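Local structure of fiber (Human adenovirus 26, 6FJN) at the interface of chains A and B. The protein forms the trimeric fiber of the adenovirus capsid, whose C-terminal knob domain, the part given here, attaches the virion to host-cell receptors. Coordinates in Å, arbitrary orientation; residue numbers count along the deposited sequence, not the author numbering. Chains: chain A/B, Fiber.

Contacts 1 and 2 lie in one subunit interface of the trimeric fiber knob, with the centres of their C-alpha atoms about 18 Å apart. They share no strand. Contact 1 sets the start of strand 34-43 and the end of strand 176-181 of chain A against strands 22-31 and 34-43 of chain B, whereas contact 2 brings strand 123-129 of both chains together. Direct amide hydrogen bonds mark the first and a tyrosine-isoleucine contact with bridging waters the second. The chains present unlike faces, as expected round a three-fold: Asn127 joins contact 2 by its side chain in A but its backbone in B.

Contact 1: the interface of chains A and B. Residues chain A 33-34, 181; chain B 27, 29, 36-38.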
# COMPACT_ATOMS: atom_id res chain seq x y z
N SER A 33 -10.73 9.85 6.76
CA SER A 33 -9.56 10.57 7.25
C SER A 33 -8.29 10.32 6.44
O SER A 33 -7.19 10.88 6.73
CB SER A 33 -9.38 10.13 8.69
OG SER A 33 -8.16 10.58 9.26
N GLN A 34 -8.39 9.44 5.46
CA GLN A 34 -7.25 9.21 4.55
C GLN A 34 -7.67 9.33 3.10
O GLN A 34 -8.84 9.09 2.78
CB GLN A 34 -6.61 7.83 4.76
CG GLN A 34 -5.94 7.70 6.11
CD GLN A 34 -5.35 6.28 6.26
OE1 GLN A 34 -4.40 5.89 5.59
NE2 GLN A 34 -5.93 5.51 7.14
N LEU A 181 -2.98 11.10 5.53
CA LEU A 181 -3.99 11.74 6.35
C LEU A 181 -4.42 13.05 5.73
O LEU A 181 -3.61 13.80 5.25
CB LEU A 181 -3.44 12.01 7.75
CG LEU A 181 -3.32 10.80 8.68
CD1 LEU A 181 -2.66 9.55 8.17
CD2 LEU A 181 -2.68 11.27 10.00
N THR B 27 -2.97 5.60 12.17
CA THR B 27 -4.34 5.86 11.78
C THR B 27 -4.91 4.61 11.16
O THR B 27 -4.29 4.03 10.25
CB THR B 27 -4.35 7.01 10.75
OG1 THR B 27 -3.70 8.16 11.28
CG2 THR B 27 -5.76 7.43 10.36
N THR B 29 -8.34 3.41 9.32
CA THR B 29 -9.57 3.88 8.72
C THR B 29 -10.37 2.68 8.22
O THR B 29 -9.85 1.88 7.40
CB THR B 29 -9.28 4.84 7.57
OG1 THR B 29 -8.56 5.98 8.09
CG2 THR B 29 -10.59 5.26 6.89
N LEU B 36 -7.70 0.40 6.31
CA LEU B 36 -6.59 1.05 5.69
C LEU B 36 -5.77 1.70 6.79
O LEU B 36 -6.28 2.61 7.48
CB LEU B 36 -7.12 2.10 4.69
CG LEU B 36 -6.09 2.89 3.92
CD1 LEU B 36 -5.24 2.02 3.03
CD2 LEU B 36 -6.76 4.00 3.13
N GLY B 37 -4.56 1.22 6.97
CA GLY B 37 -3.71 1.71 8.03
C GLY B 37 -2.55 2.55 7.52
O GLY B 37 -2.07 2.37 6.38
N ASN B 38 -2.05 3.42 8.40
CA ASN B 38 -0.93 4.30 8.05
C ASN B 38 -0.12 4.47 9.33
O ASN B 38 -0.71 4.88 10.37
CB ASN B 38 -1.50 5.59 7.53
CG ASN B 38 -0.47 6.59 7.13
OD1 ASN B 38 0.08 7.27 8.00
ND2 ASN B 38 -0.27 6.85 5.84
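At a strand-edge patch of the knob's beta-sandwich, A:Gln34, the first residue of strand 34-43, reaches with its side-chain amide between B:Thr29 of strand 22-31 and B:Leu36 of strand 34-43. The amide nitrogen NE2 of A:Gln34 donates a fairly straight hydrogen bond to the hydroxyl OG1 of B:Thr29 at 2.8 Å. The same NE2 gives its second bond to the backbone carbonyl O of B:Leu36 at 2.9 Å, more bent and arriving from above the carbonyl plane, 52° out of it. Both acceptors are slightly tilted from the glutamine amide plane, and together they fix the rotation of the amide about its last side-chain bond. An extended chain beyond CG carries the amide this far across.

The other branch of the amide, OE1 of A:Gln34, turns away from these acceptors and lies 3.5 Å from CB of B:Asn38 and beside the B:Leu36 side chain, near CG and CD2. The two side-chain amides here stand steeply to each other, with their planes 76° apart. Along the aliphatic stem, CG of A:Gln34 also passes near OG1 of B:Thr29, the two side chains running past one another in opposite directions.

Next to this polar grip, A:Leu181 at the end of strand 176-181 applies both methyls to chain B. CD2 of A:Leu181 rests 3.5 Å from OG1 of B:Thr27, while CD1 touches both that threonine and the carboxamide of B:Asn38, lying 3.6 Å from OD1 of B:Asn38. In B:Thr27, OG1 sits beside the backbone N (chi1 -56°) and thus faces the leucine, whereas methyl CG2 points toward A:Gln34 and the margin at A:Ser33. The patch ties two strands of one subunit to two of the next through two hydrogen bonds from the A:Gln34 amide, flanked by van der Waals contact, and so contributes to holding the knob trimer together.

Contact 2: the interface of chains A and B. Residues chain A 125, 127; chain B 127, 129.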
# COMPACT_ATOMS: atom_id res chain seq x y z
N ILE A 125 8.76 6.48 1.11
CA ILE A 125 9.81 6.09 0.19
C ILE A 125 9.66 4.62 -0.09
O ILE A 125 9.53 3.80 0.86
CB ILE A 125 11.20 6.40 0.76
CG1 ILE A 125 11.39 7.93 0.86
CG2 ILE A 125 12.30 5.82 -0.11
CD1 ILE A 125 12.63 8.38 1.58
N ASN A 127 10.09 1.47 -3.69
CA ASN A 127 10.53 1.24 -5.04
C ASN A 127 9.38 0.97 -5.98
O ASN A 127 8.42 0.27 -5.60
CB ASN A 127 11.46 0.02 -5.11
CG ASN A 127 12.81 0.32 -4.49
OD1 ASN A 127 13.57 1.01 -5.09
ND2 ASN A 127 12.97 0.10 -3.19
N ASN B 127 9.96 -2.35 3.58
CA ASN B 127 10.94 -1.39 4.04
C ASN B 127 10.35 -0.01 4.20
O ASN B 127 9.53 0.42 3.36
CB ASN B 127 12.10 -1.27 3.06
CG ASN B 127 12.98 -2.51 3.09
OD1 ASN B 127 13.70 -2.66 4.02
ND2 ASN B 127 12.68 -3.51 2.28
N TYR B 129 12.15 4.00 5.69
CA TYR B 129 13.48 4.62 5.51
C TYR B 129 13.76 5.58 6.65
O TYR B 129 12.98 6.51 6.94
CB TYR B 129 13.57 5.30 4.12
CG TYR B 129 13.59 4.24 3.08
CD1 TYR B 129 12.43 3.63 2.60
CD2 TYR B 129 14.80 3.72 2.61
CE1 TYR B 129 12.46 2.51 1.76
CE2 TYR B 129 14.82 2.65 1.72
CZ TYR B 129 13.65 2.05 1.34
OH TYR B 129 13.62 0.95 0.46
O HOH W 1 7.88 2.36 2.41
O HOH W 2 11.51 -0.38 -0.66
O HOH W 3 15.45 0.43 -1.16
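The side chain of A:Ile125 lies over one face of the B:Tyr129 ring, and these two residues bury more surface than the others of the patch. Both belong to strand 123-129, in opposite chains of the trimer interface. The methyl CG2 of A:Ile125 makes a CH-pi contact 3.8 Å from the centroid of the tyrosine ring. It is offset toward the rim and comes within 3.5 Å of CD1 of B:Tyr129, with CB of the isoleucine close to the same ring carbon. With CG2 anti to the backbone N and CG1 next to the backbone N (chi1 -67°), the branched side chain turns CG2 to the ring while the end methyl CD1 reaches toward CB of B:Tyr129. The backbone carbonyl O of A:Ile125 comes up outside the rim of the ring, displaced to the same side as CG2 but less far, 3.3 Å from CE1 of B:Tyr129.

Polar groups around this contact are joined through water. Water 1 bridges two backbone carbonyls, lying 2.7 Å from O of A:Ile125 and equally near O of B:Asn127; it can supply a hydrogen to each, linking acceptors that could not bond directly.

Beyond the ring, the phenol hydroxyl meets A:Asn127 indirectly. The carboxamide crosses the tyrosine at about a right angle, the amide and ring planes being 71° apart. ND2 of A:Asn127 is 3.8 Å from OH of B:Tyr129, and waters 2 and 3 each touch both groups. Water 2 lies at the ring edge, in its plane, 2.7 Å from OH of B:Tyr129, while its link to ND2 of A:Asn127 is longer, at 3.0 Å.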